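Local atomic coordinates of aerobactin synthase IucA (Klebsiella pneumoniae subsp. pneumoniae, PDB entry 5JM8), a protein that catalyses, as an NRPS-independent siderophore (NIS) synthetase, an ATP-dependent condensation step in the assembly of the siderophore aerobactin. Residues L23-K28 / I563-A568; L179-V184 / R204-N209. All blocks are in the same frame, centred on the assembly; numbering follows the deposited sequence.

Overall arrangement
Interactions 1 and 2 lie on opposite sides of the chain's centre, their own centres 47 Å apart and their nearest atoms about 33 Å apart, so they do not touch. Interaction 1 brings helix 14-26, near the N-terminus, against the loop and strand of 563-568, near the C-terminus; interaction 2 is nested in the chain between them and joins strand 177-185 to helix 198-209 within the IucA/IucC family region. The bound ATP lies closer to the first contact, about 9 Å from the side chain of R25, than to the second, about 13 Å from that of L179. Magnesium is held by Q429, N430 and D447, which belong to neither contact. Interaction 2 also borders a second subunit.

Interaction 1 of 2, residues L23-K28 / I563-A568; sequences LVRETK and IYFDFA
Two backbone N-H groups grip OE2 of E26: that of F545 firmly and that of N544 weakly. A further weak bond, from F546 N to OE1, adds to the hold at the start of helix 545-549. E26 is extended beyond CG, which lies 3.7 Å from CE1 of F565. CB of F565 points toward 23-28, and chi1 of 67°, with CG between backbone N and carbonyl carbon, sets the ring beside R25 and E26. Its tip, CZ, comes to 3.6 Å from CG of R25, so the ring's outer atoms touch methylenes of two successive residues. R25 bends at chi3 (-75°), and its NE binds Q61 OE1, its NH2 T60 O, while F151 makes a cation-pi contact. F567 CE1 approaches R25 NE loosely, at 4.5 Å. A water accepts a weak bond from K28 NZ and donates to D566 O, 3.3 Å from the water oxygen. Backbone bonds from F565 to V541 and F567 to W539 tie 563-568 to strand 538-540, setting helix 14-26 beside this C-terminal hairpin-like pair. The contact is mainly methylene against aromatic ring; the R25 and E26 charges are bonded to other parts of the fold, which probably fixes the methylenes that F565 touches.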
loop_
_atom_site.group_PDB
_atom_site.type_symbol
_atom_site.label_atom_id
_atom_site.label_comp_id
_atom_site.label_asym_id
_atom_site.label_seq_id
_atom_site.Cartn_x
_atom_site.Cartn_y
_atom_site.Cartn_z
ATOM N N LEU A 23 8.083 -10.820 44.176
ATOM C CA LEU A 23 8.326 -11.171 45.572
ATOM C C LEU A 23 9.805 -11.042 45.951
ATOM O O LEU A 23 10.138 -10.457 46.981
ATOM C CB LEU A 23 7.843 -12.598 45.846
ATOM C CG LEU A 23 8.077 -13.156 47.254
ATOM C CD1 LEU A 23 7.287 -12.375 48.294
ATOM C CD2 LEU A 23 7.719 -14.631 47.305
ATOM N N VAL A 24 10.681 -11.595 45.119
ATOM C CA VAL A 24 12.116 -11.604 45.395
ATOM C C VAL A 24 12.688 -10.189 45.516
ATOM O O VAL A 24 13.640 -9.957 46.262
ATOM C CB VAL A 24 12.880 -12.376 44.293
ATOM C CG1 VAL A 24 14.384 -12.135 44.387
ATOM C CG2 VAL A 24 12.581 -13.859 44.389
ATOM N N ARG A 25 12.117 -9.250 44.772
ATOM C CA ARG A 25 12.570 -7.865 44.818
ATOM C C ARG A 25 12.163 -7.175 46.121
ATOM O O ARG A 25 12.896 -6.333 46.637
ATOM C CB ARG A 25 12.013 -7.085 43.624
ATOM C CG ARG A 25 12.231 -5.576 43.707
ATOM C CD ARG A 25 11.720 -4.870 42.468
ATOM N NE ARG A 25 12.604 -5.062 41.324
ATOM C CZ ARG A 25 12.382 -4.557 40.114
ATOM N NH1 ARG A 25 11.298 -3.831 39.884
ATOM N NH2 ARG A 25 13.244 -4.784 39.133
ATOM N N GLU A 26 10.996 -7.536 46.645
ATOM C CA GLU A 26 10.423 -6.840 47.795
ATOM C C GLU A 26 10.705 -7.544 49.120
ATOM O O GLU A 26 10.187 -7.140 50.164
ATOM C CB GLU A 26 8.912 -6.680 47.606
ATOM C CG GLU A 26 8.545 -5.951 46.323
ATOM C CD GLU A 26 7.054 -5.728 46.171
ATOM O OE1 GLU A 26 6.335 -5.769 47.191
ATOM O OE2 GLU A 26 6.603 -5.513 45.025
ATOM N N THR A 27 11.525 -8.591 49.077
ATOM C CA THR A 27 11.917 -9.312 50.283
ATOM C C THR A 27 13.429 -9.502 50.353
ATOM O O THR A 27 14.107 -9.582 49.327
ATOM C CB THR A 27 11.246 -10.701 50.368
ATOM O OG1 THR A 27 11.768 -11.560 49.346
ATOM C CG2 THR A 27 9.737 -10.584 50.217
ATOM N N LYS A 28 13.943 -9.566 51.579
ATOM C CA LYS A 28 15.344 -9.880 51.831
ATOM C C LYS A 28 15.434 -11.269 52.459
ATOM O O LYS A 28 16.491 -11.685 52.932
ATOM C CB LYS A 28 15.981 -8.824 52.739
ATOM C CG LYS A 28 15.956 -7.407 52.161
ATOM C CD LYS A 28 16.899 -7.263 50.969
ATOM C CE LYS A 28 16.885 -5.849 50.404
ATOM N NZ LYS A 28 15.577 -5.503 49.780
ATOM N N ILE A 563 5.215 -1.364 52.161
ATOM C CA ILE A 563 4.609 -0.882 50.922
ATOM C C ILE A 563 5.671 -0.210 50.062
ATOM O O ILE A 563 5.636 -0.286 48.832
ATOM C CB ILE A 563 3.449 0.117 51.192
ATOM C CG1 ILE A 563 2.639 0.354 49.916
ATOM C CG2 ILE A 563 3.972 1.444 51.747
ATOM C CD1 ILE A 563 1.762 -0.806 49.533
ATOM N N TYR A 564 6.614 0.442 50.735
ATOM C CA TYR A 564 7.728 1.115 50.083
ATOM C C TYR A 564 9.042 0.514 50.570
ATOM O O TYR A 564 9.239 0.346 51.773
ATOM C CB TYR A 564 7.686 2.615 50.376
ATOM N N PHE A 565 9.936 0.189 49.638
ATOM C CA PHE A 565 11.193 -0.465 49.986
ATOM C C PHE A 565 12.396 0.190 49.310
ATOM O O PHE A 565 12.276 0.804 48.250
ATOM C CB PHE A 565 11.137 -1.947 49.617
ATOM C CG PHE A 565 11.074 -2.201 48.141
ATOM C CD1 PHE A 565 9.857 -2.239 47.485
ATOM C CD2 PHE A 565 12.232 -2.406 47.409
ATOM C CE1 PHE A 565 9.795 -2.474 46.125
ATOM C CE2 PHE A 565 12.177 -2.641 46.050
ATOM C CZ PHE A 565 10.957 -2.676 45.406
ATOM N N ASP A 566 13.558 0.037 49.937
ATOM C CA ASP A 566 14.790 0.631 49.440
ATOM C C ASP A 566 15.436 -0.250 48.382
ATOM O O ASP A 566 15.675 -1.438 48.600
ATOM C CB ASP A 566 15.757 0.873 50.595
ATOM C CG ASP A 566 15.136 1.697 51.701
ATOM O OD1 ASP A 566 14.154 2.417 51.420
ATOM O OD2 ASP A 566 15.622 1.624 52.850
ATOM N N PHE A 567 15.718 0.360 47.236
ATOM C CA PHE A 567 16.256 -0.341 46.080
ATOM C C PHE A 567 17.733 -0.017 45.910
ATOM O O PHE A 567 18.101 1.133 45.660
ATOM C CB PHE A 567 15.468 0.040 44.826
ATOM C CG PHE A 567 15.987 -0.581 43.562
ATOM C CD1 PHE A 567 15.690 -1.897 43.251
ATOM C CD2 PHE A 567 16.756 0.156 42.676
ATOM C CE1 PHE A 567 16.160 -2.470 42.085
ATOM C CE2 PHE A 567 17.228 -0.412 41.508
ATOM C CZ PHE A 567 16.929 -1.727 41.212
ATOM N N ALA A 568 18.576 -1.034 46.062
ATOM C CA ALA A 568 20.018 -0.865 45.944
ATOM C C ALA A 568 20.396 -0.370 44.554
ATOM O O ALA A 568 20.142 -1.041 43.556
ATOM C CB ALA A 568 20.730 -2.168 46.255
HETATM O O HOH W 1 14.940 -2.750 51.490
#

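Interaction 2 of 2, residues L179-V184 / R204-N209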
loop_
_atom_site.group_PDB
_atom_site.type_symbol
_atom_site.label_atom_id
_atom_site.label_comp_id
_atom_site.label_asym_id
_atom_site.label_seq_id
_atom_site.Cartn_x
_atom_site.Cartn_y
_atom_site.Cartn_z
ATOM N N LEU A 179 -16.843 1.353 17.744
ATOM C CA LEU A 179 -17.341 2.012 18.945
ATOM C C LEU A 179 -18.854 1.920 19.048
ATOM O O LEU A 179 -19.539 1.669 18.060
ATOM C CB LEU A 179 -16.930 3.486 18.967
ATOM C CG LEU A 179 -15.439 3.799 19.055
ATOM C CD1 LEU A 179 -15.235 5.303 19.097
ATOM C CD2 LEU A 179 -14.820 3.134 20.272
ATOM N N ARG A 180 -19.362 2.124 20.259
ATOM C CA ARG A 180 -20.785 2.314 20.480
ATOM C C ARG A 180 -21.057 3.810 20.436
ATOM O O ARG A 180 -20.195 4.604 20.811
ATOM C CB ARG A 180 -21.216 1.714 21.816
ATOM C CG ARG A 180 -22.707 1.767 22.074
ATOM C CD ARG A 180 -23.044 1.044 23.360
ATOM N NE ARG A 180 -24.479 0.993 23.617
ATOM C CZ ARG A 180 -25.297 0.071 23.122
ATOM N NH1 ARG A 180 -24.835 -0.884 22.327
ATOM N NH2 ARG A 180 -26.587 0.108 23.423
ATOM N N TRP A 181 -22.243 4.196 19.977
ATOM C CA TRP A 181 -22.543 5.607 19.744
ATOM C C TRP A 181 -23.909 6.027 20.278
ATOM O O TRP A 181 -24.904 5.333 20.069
ATOM C CB TRP A 181 -22.470 5.911 18.248
ATOM C CG TRP A 181 -21.105 5.720 17.650
ATOM C CD1 TRP A 181 -20.593 4.569 17.124
ATOM C CD2 TRP A 181 -20.083 6.713 17.509
ATOM N NE1 TRP A 181 -19.315 4.785 16.667
ATOM C CE2 TRP A 181 -18.979 6.094 16.893
ATOM C CE3 TRP A 181 -19.995 8.067 17.847
ATOM C CZ2 TRP A 181 -17.803 6.781 16.605
ATOM C CZ3 TRP A 181 -18.827 8.746 17.563
ATOM C CH2 TRP A 181 -17.747 8.104 16.947
ATOM N N PHE A 182 -23.937 7.167 20.966
ATOM C CA PHE A 182 -25.183 7.784 21.414
ATOM C C PHE A 182 -25.397 9.122 20.722
ATOM O O PHE A 182 -24.465 9.917 20.595
ATOM C CB PHE A 182 -25.183 8.020 22.929
ATOM C CG PHE A 182 -25.234 6.766 23.760
ATOM C CD1 PHE A 182 -25.412 5.517 23.183
ATOM C CD2 PHE A 182 -25.112 6.847 25.134
ATOM C CE1 PHE A 182 -25.458 4.378 23.964
ATOM C CE2 PHE A 182 -25.155 5.712 25.920
ATOM C CZ PHE A 182 -25.330 4.478 25.335
ATOM N N ALA A 183 -26.626 9.373 20.283
ATOM C CA ALA A 183 -27.027 10.722 19.909
ATOM C C ALA A 183 -27.491 11.418 21.180
ATOM O O ALA A 183 -28.424 10.957 21.838
ATOM C CB ALA A 183 -28.119 10.705 18.859
ATOM N N VAL A 184 -26.823 12.514 21.529
ATOM C CA VAL A 184 -27.031 13.171 22.815
ATOM C C VAL A 184 -27.280 14.667 22.657
ATOM O O VAL A 184 -26.575 15.344 21.909
ATOM C CB VAL A 184 -25.812 12.967 23.739
ATOM C CG1 VAL A 184 -26.054 13.601 25.101
ATOM C CG2 VAL A 184 -25.493 11.488 23.886
ATOM N N ARG A 204 -15.901 16.020 14.027
ATOM C CA ARG A 204 -14.772 15.473 13.281
ATOM C C ARG A 204 -14.571 14.001 13.609
ATOM O O ARG A 204 -14.433 13.170 12.713
ATOM C CB ARG A 204 -13.485 16.243 13.590
ATOM C CG ARG A 204 -12.328 15.902 12.657
ATOM C CD ARG A 204 -11.028 16.558 13.097
ATOM N NE ARG A 204 -10.454 15.922 14.279
ATOM C CZ ARG A 204 -9.378 16.367 14.920
ATOM N NH1 ARG A 204 -8.923 15.723 15.985
ATOM N NH2 ARG A 204 -8.756 17.458 14.495
ATOM N N PHE A 205 -14.559 13.692 14.902
ATOM C CA PHE A 205 -14.316 12.332 15.370
ATOM C C PHE A 205 -15.381 11.376 14.845
ATOM O O PHE A 205 -15.067 10.294 14.355
ATOM C CB PHE A 205 -14.278 12.296 16.902
ATOM C CG PHE A 205 -13.921 10.951 17.471
ATOM C CD1 PHE A 205 -12.597 10.599 17.673
ATOM C CD2 PHE A 205 -14.908 10.041 17.808
ATOM C CE1 PHE A 205 -12.264 9.365 18.199
ATOM C CE2 PHE A 205 -14.582 8.804 18.334
ATOM C CZ PHE A 205 -13.258 8.467 18.528
ATOM N N ALA A 206 -16.640 11.788 14.941
ATOM C CA ALA A 206 -17.747 10.968 14.467
ATOM C C ALA A 206 -17.710 10.823 12.952
ATOM O O ALA A 206 -18.083 9.784 12.408
ATOM C CB ALA A 206 -19.068 11.567 14.903
ATOM N N ALA A 207 -17.253 11.871 12.276
ATOM C CA ALA A 207 -17.223 11.890 10.820
ATOM C C ALA A 207 -16.178 10.932 10.258
ATOM O O ALA A 207 -16.428 10.249 9.268
ATOM C CB ALA A 207 -16.956 13.298 10.324
ATOM N N GLU A 208 -15.011 10.884 10.890
ATOM C CA GLU A 208 -13.912 10.078 10.373
ATOM C C GLU A 208 -13.885 8.669 10.968
ATOM O O GLU A 208 -13.012 7.872 10.623
ATOM C CB GLU A 208 -12.574 10.784 10.629
ATOM C CG GLU A 208 -12.159 10.876 12.085
ATOM C CD GLU A 208 -10.889 11.689 12.275
ATOM O OE1 GLU A 208 -10.425 12.304 11.292
ATOM O OE2 GLU A 208 -10.351 11.704 13.405
ATOM N N ASN A 209 -14.839 8.361 11.846
ATOM C CA ASN A 209 -14.909 7.041 12.474
ATOM C C ASN A 209 -16.222 6.310 12.218
ATOM O O ASN A 209 -16.232 5.091 12.047
ATOM C CB ASN A 209 -14.687 7.159 13.979
ATOM C CG ASN A 209 -13.245 7.443 14.328
ATOM O OD1 ASN A 209 -12.374 6.593 14.139
ATOM N ND2 ASN A 209 -12.979 8.639 14.840
#
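Strand 179-184 and helix 204-209 run closer to antiparallel than parallel, their directions 131° apart and their axes 11.6 Å from each other at closest approach. L179 faces N209 and W181 faces A206, with 8.5 Å and 8.9 Å between the respective CA atoms, and side chains bridge the interval. L179 and W181, two residues apart and so on the same side of the strand, both point their CB toward the helix. From the indole, CH2 approaches CE2 of F205 to 3.5 Å, and CZ3 reaches CB of A206 at 3.9 Å. CB of N209 lies at the indole edge, beside CZ2. The six-membered ring of W181 and the F205 ring meet rim to rim, with planes at 44° and neither over the other's face. At the F205 edge, near the ring plane, CD1 of L179 lies 3.6 Å from the same CE2. With CG anti to its backbone N (chi1 -175°), F205 extends its ring toward L179 and W181, and one of its faces carries the amide of N209, ND2 standing 3.4 Å above the ring centre. That amide is kept there by its own bond, ND2 to F205 O at 2.7 Å, which uses an in-plane lone pair of the carbonyl. W181 NE1 bonds to A255 O, which satisfies the buried N-H. A207 turns away from the strand to meet A207 of the second subunit. The arrangement is a helix laid over the face of an antiparallel sheet, here on the central strand between 221-226 and 249-255, with the helix also lining a subunit interface.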